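Local coordinates for short-chain type dehydrogenase/reductase (Mycobacterium ulcerans, PDB 3SVT), which is a short-chain dehydrogenase/reductase that probably catalyses the nicotinamide-dependent oxidation or reduction of its substrate, at the interface of chains A and B. Sequence-based numbering; all coordinates share one arbitrary frame. Chains: chain A/B, Short-chain type dehydrogenase/reductase.

Contact 1: the interface of chains A and B. Residues chain A 139, 181-182, 184-185; chain B 277-278.
A:Ser185 and B:Arg278 meet in a two-fold symmetric interface between two copies in the deposited tetramer, probably a dimer interface, where the C-terminal segment of one subunit crosses to the other and packs at the end of its helix 163-182. The contact would help join the subunits by a swapped tail. The short 3-10 turn 276-278 of chain B lies against the turn 183-185 of chain A, and B:Arg278 contributes most of the hidden surface. Its CG sits between its own backbone N and carbonyl carbon (chi1 72°), the extended chain runs past A:Ser185 OG, and the turn at chi4 (76°) brings NH1 to that hydroxyl, which the residue's own carbonyl O reaches too. A:Ser185 OG donates to the carbonyl O of B:Arg278 over a short 2.5 Å, approaching tilted from the carbonyl plane. In the other direction B:Arg278 NH1 donates to the same OG at 3.0 Å, nearly straight (163° at the hydrogen) and with the oxygen in the guanidinium plane. The hydroxyl is thus fixed as both donor and acceptor, which limits its rotation. In apolar contact, A:Ala184 CB touches B:Arg278 CB at 3.9 Å. Separately, A:Val139 CG2 lies beside the carbonyl O of B:Arg278 at 3.7 Å. Farther along, a water bridges two backbone carbonyls that cannot bond each other directly: it lies 2.6 Å from A:Glu181 O and 2.9 Å from B:Leu277 O.

Contact 2: the interface of chains A and B. Residues chain A 109-110, 279, 281; chain B 132, 135-136, 140.
Hydrogen bonds from two arginines of helix 113-140 in chain B dominate this part of the A/B interface, B:Arg136 reaching A:Thr109 and B:Arg140 reaching the C-terminal A:Val281. B:Arg136 extends from CG to NE and presents its guanidinium edge to a single backbone oxygen. NE lies 2.9 Å from A:Thr109 O and NH2 lies 3.0 Å from that same oxygen, which stays within a few degrees of the guanidinium plane. NE arrives in the carbonyl plane, and NH2 nearly along the C=O axis; the pair should fix the guanidinium edge-on to the 3-10 turn 108-110 and restrict its rotation. One helical turn later, B:Arg140 bends at chi3 (66°), which swings NH1 to 2.9 Å from A:Val281 OXT of the terminal carboxylate, again at the guanidinium edge. Opposite charge probably strengthens this bond.

Water adds a second kind of link, lying 2.6 Å from B:Arg136 O and also bonded to A:Gly279 O and A:Val281 N.

Apolar packing fills in beneath the polar groups. A:Val281 crosses the B:Arg136 side chain at about a right angle, with CG2 at 3.6 Å from B:Arg136 CG, and A:Thr109 CG2 rests 3.8 Å from B:Ala135 CB. B:Arg136 CG touches both A:Thr109 CB and A:Val281 CG2, on adjacent sides of the stem. Together these interactions seat the very end of the chain on the neighbouring subunit, probably stabilising both tail and dimer.

Contact 3: the interface of chains A and B. Residues chain A 157-160; chain B 177, 180-181.
At chi1 -161° the carboxyl carbon of B:Asp180 points away from its own backbone nitrogen, and the carboxylate projects from its helix towards A:Thr157 and A:Arg159; A:Arg159 CG lies over the carboxylate face, and a bend at chi3 (-83°) carries NE towards OD1. A:Thr157 OG1 donates to B:Asp180 OD2 at 2.7 Å, approaching from above the carboxylate plane on the opposite face. The other oxygen, OD1, forms a long salt bridge with A:Arg159 NE at 3.7 Å. The arginine stem also crosses the aspartate, placing its CG 3.6 Å from the carboxyl carbon CG of B:Asp180. A water 2.8 Å from B:Asp180 OD2 adds a longer, indirect link to A:Arg159 NH2.

Next along the helix, B:Glu181 OE2 accepts from the backbone nitrogen of A:Trp160 at 2.8 Å, with the N-H well above the carboxylate plane (50°). The indole edge carbon A:Trp160 CD1 packs 3.8 Å from B:Glu181 CD. Apolar contact continues at A:Thr157 CG2, 3.7 Å from B:Leu177 CA.

In the fold, the loop 157-160 of chain A connects helix 152-155 to helix 163-182, which begins with the catalytic YxxxK motif of the family, and it docks on the C-terminal end of helix 163-182 of chain B.

Contact 1: the interface of chains A and B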
# COMPACT_ATOMS: atom_id res chain seq x y z
N VAL A 139 -7.87 28.04 3.06
CA VAL A 139 -9.26 27.90 3.47
C VAL A 139 -10.04 29.22 3.38
O VAL A 139 -11.13 29.25 2.81
CB VAL A 139 -9.36 27.31 4.89
CG1 VAL A 139 -10.78 27.39 5.39
CG2 VAL A 139 -8.88 25.84 4.91
N GLU A 181 -9.08 16.27 6.07
CA GLU A 181 -9.61 17.38 6.84
C GLU A 181 -10.05 18.58 6.02
O GLU A 181 -11.00 19.26 6.42
CB GLU A 181 -8.59 17.88 7.90
CG GLU A 181 -8.45 16.97 9.09
CD GLU A 181 -7.52 17.50 10.18
OE1 GLU A 181 -7.37 18.74 10.31
OE2 GLU A 181 -6.96 16.67 10.93
N LEU A 182 -9.32 18.91 4.95
CA LEU A 182 -9.45 20.18 4.28
C LEU A 182 -10.25 20.15 2.96
O LEU A 182 -10.51 21.21 2.39
CB LEU A 182 -8.05 20.81 4.03
CG LEU A 182 -7.13 21.09 5.24
CD1 LEU A 182 -5.74 21.60 4.79
CD2 LEU A 182 -7.79 22.09 6.20
N ALA A 184 -13.37 19.63 2.33
CA ALA A 184 -14.61 20.37 2.48
C ALA A 184 -14.44 21.88 2.22
O ALA A 184 -15.44 22.57 1.98
CB ALA A 184 -15.18 20.14 3.90
N SER A 185 -13.21 22.38 2.36
CA SER A 185 -12.85 23.78 2.10
C SER A 185 -12.14 23.94 0.74
O SER A 185 -11.54 25.00 0.45
CB SER A 185 -11.94 24.33 3.21
OG SER A 185 -12.56 24.31 4.50
N LEU B 277 -13.41 22.70 11.90
CA LEU B 277 -13.04 21.31 11.59
C LEU B 277 -12.70 21.07 10.11
O LEU B 277 -12.18 20.02 9.76
CB LEU B 277 -14.15 20.34 12.02
CG LEU B 277 -14.47 20.26 13.52
CD1 LEU B 277 -15.60 19.25 13.75
CD2 LEU B 277 -13.24 19.94 14.36
N ARG B 278 -13.01 22.04 9.25
CA ARG B 278 -12.57 22.03 7.86
C ARG B 278 -11.52 23.10 7.62
O ARG B 278 -11.25 23.47 6.48
CB ARG B 278 -13.77 22.18 6.91
CG ARG B 278 -14.37 23.54 6.90
CD ARG B 278 -15.52 23.63 5.91
NE ARG B 278 -16.24 24.85 6.20
CZ ARG B 278 -15.84 26.07 5.87
NH1 ARG B 278 -14.72 26.28 5.17
NH2 ARG B 278 -16.60 27.10 6.22
O HOH W 1 -13.22 18.46 7.57

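Contact 2: the interface of chains A and B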
# COMPACT_ATOMS: atom_id res chain seq x y z
N THR A 109 21.89 1.18 14.22
CA THR A 109 22.58 0.99 15.51
C THR A 109 23.62 2.06 15.85
O THR A 109 24.07 2.15 17.00
CB THR A 109 23.22 -0.39 15.58
OG1 THR A 109 24.02 -0.62 14.41
CG2 THR A 109 22.14 -1.46 15.67
N GLN A 110 24.00 2.87 14.88
CA GLN A 110 24.94 3.96 15.11
C GLN A 110 24.35 5.33 14.74
O GLN A 110 25.07 6.27 14.43
CB GLN A 110 26.22 3.70 14.31
CG GLN A 110 26.89 2.38 14.65
CD GLN A 110 28.32 2.26 14.09
OE1 GLN A 110 29.04 3.24 14.02
NE2 GLN A 110 28.72 1.05 13.71
N GLY A 279 24.40 -4.08 11.83
CA GLY A 279 24.06 -3.72 13.21
C GLY A 279 25.08 -4.08 14.30
O GLY A 279 24.82 -3.85 15.48
N VAL A 281 27.92 -3.57 16.82
CA VAL A 281 28.82 -2.60 17.47
C VAL A 281 29.77 -3.33 18.43
O VAL A 281 30.71 -2.70 18.90
CB VAL A 281 28.07 -1.48 18.21
CG1 VAL A 281 27.26 -0.63 17.24
CG2 VAL A 281 27.21 -2.05 19.34
OXT VAL A 281 29.62 -4.54 18.75
N LYS B 132 17.42 1.30 18.42
CA LYS B 132 18.86 1.44 18.29
C LYS B 132 19.63 0.58 19.30
O LYS B 132 20.56 -0.12 18.94
CB LYS B 132 19.24 2.91 18.47
CG LYS B 132 20.72 3.22 18.47
CD LYS B 132 20.94 4.74 18.74
CE LYS B 132 22.39 5.15 18.62
NZ LYS B 132 22.63 6.56 19.11
N ALA B 135 18.46 -3.27 19.32
CA ALA B 135 19.13 -3.89 18.14
C ALA B 135 20.61 -4.20 18.39
O ALA B 135 21.11 -5.26 18.00
CB ALA B 135 18.95 -3.02 16.88
N ARG B 136 21.34 -3.31 19.06
CA ARG B 136 22.75 -3.57 19.31
C ARG B 136 22.98 -4.91 20.01
O ARG B 136 23.86 -5.68 19.63
CB ARG B 136 23.41 -2.47 20.12
CG ARG B 136 23.67 -1.21 19.35
CD ARG B 136 24.11 -0.12 20.31
NE ARG B 136 24.51 1.09 19.61
CZ ARG B 136 25.16 2.10 20.18
NH1 ARG B 136 25.51 2.05 21.47
NH2 ARG B 136 25.48 3.17 19.45
N ARG B 140 24.46 -8.68 18.72
CA ARG B 140 25.58 -9.37 19.41
C ARG B 140 25.20 -10.77 19.91
O ARG B 140 26.02 -11.69 19.89
CB ARG B 140 26.11 -8.49 20.57
CG ARG B 140 26.82 -7.23 20.12
CD ARG B 140 26.97 -6.14 21.18
NE ARG B 140 27.85 -6.52 22.30
CZ ARG B 140 29.16 -6.28 22.39
NH1 ARG B 140 29.84 -5.67 21.43
NH2 ARG B 140 29.80 -6.67 23.48
O HOH W 2 25.69 -4.78 17.95

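Contact 3: the interface of chains A and B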
# COMPACT_ATOMS: atom_id res chain seq x y z
N THR A 157 12.40 1.07 1.29
CA THR A 157 13.47 1.20 2.30
C THR A 157 14.82 1.50 1.66
O THR A 157 15.27 0.79 0.76
CB THR A 157 13.57 -0.05 3.18
OG1 THR A 157 13.58 -1.22 2.36
CG2 THR A 157 12.36 -0.13 4.15
N HIS A 158 15.47 2.54 2.17
CA HIS A 158 16.84 2.87 1.82
C HIS A 158 17.70 2.50 3.01
O HIS A 158 17.76 3.26 3.97
CB HIS A 158 16.99 4.37 1.54
CG HIS A 158 16.46 4.82 0.22
ND1 HIS A 158 15.30 4.32 -0.32
CD2 HIS A 158 16.91 5.75 -0.65
CE1 HIS A 158 15.06 4.91 -1.48
NE2 HIS A 158 16.02 5.79 -1.71
N ARG A 159 18.37 1.35 2.94
CA ARG A 159 19.25 0.94 4.02
C ARG A 159 20.26 2.04 4.31
O ARG A 159 20.88 2.57 3.40
CB ARG A 159 20.02 -0.35 3.69
CG ARG A 159 19.29 -1.65 3.93
CD ARG A 159 20.07 -2.80 3.30
NE ARG A 159 19.71 -2.86 1.89
CZ ARG A 159 20.18 -3.71 0.99
NH1 ARG A 159 21.07 -4.62 1.33
NH2 ARG A 159 19.74 -3.66 -0.27
N TRP A 160 20.42 2.33 5.60
CA TRP A 160 21.43 3.27 6.16
C TRP A 160 21.09 4.76 6.03
O TRP A 160 21.86 5.61 6.46
CB TRP A 160 22.85 2.95 5.65
CG TRP A 160 23.13 1.51 5.80
CD1 TRP A 160 23.20 0.81 6.96
CD2 TRP A 160 23.28 0.55 4.74
NE1 TRP A 160 23.42 -0.52 6.70
CE2 TRP A 160 23.46 -0.71 5.34
CE3 TRP A 160 23.27 0.64 3.34
CZ2 TRP A 160 23.65 -1.87 4.60
CZ3 TRP A 160 23.46 -0.51 2.60
CH2 TRP A 160 23.65 -1.76 3.24
N LEU B 177 12.53 -0.40 7.72
CA LEU B 177 13.93 -0.03 7.46
C LEU B 177 14.88 -0.90 8.31
O LEU B 177 15.90 -1.45 7.81
CB LEU B 177 14.18 1.46 7.77
CG LEU B 177 15.62 1.99 7.68
CD1 LEU B 177 16.10 1.80 6.26
CD2 LEU B 177 15.75 3.48 8.12
N ASP B 180 15.14 -4.37 7.14
CA ASP B 180 15.99 -4.43 5.95
C ASP B 180 17.46 -4.51 6.41
O ASP B 180 18.20 -5.42 6.01
CB ASP B 180 15.68 -3.24 5.05
CG ASP B 180 16.15 -3.43 3.61
OD1 ASP B 180 16.74 -4.47 3.30
OD2 ASP B 180 15.90 -2.50 2.80
N GLU B 181 17.84 -3.59 7.28
CA GLU B 181 19.20 -3.50 7.77
C GLU B 181 19.66 -4.67 8.61
O GLU B 181 20.84 -5.00 8.57
CB GLU B 181 19.42 -2.20 8.59
CG GLU B 181 19.52 -0.95 7.76
CD GLU B 181 19.82 0.31 8.56
OE1 GLU B 181 20.47 0.22 9.64
OE2 GLU B 181 19.45 1.42 8.09
O HOH W 3 16.78 -2.48 0.09

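Contacts 2 and 3 are neighbours, the centres of their C-alpha atoms about 14 Å apart, whereas contact 1 lies about 44 Å from contact 2 and 36 Å from contact 3, towards the other end of the interface. The two-fold axis repeats every contact with the chains exchanged, so the twin of contact 1 joins contacts 2 and 3. Glu181 serves contacts 1 and 3, helix 163-182 runs through both, helix 113-140 through contacts 1 and 2, and residues 277-281 supply their tail. Paired helices and exchanged tails thus hold both ends of a probable dimer within the deposited tetramer.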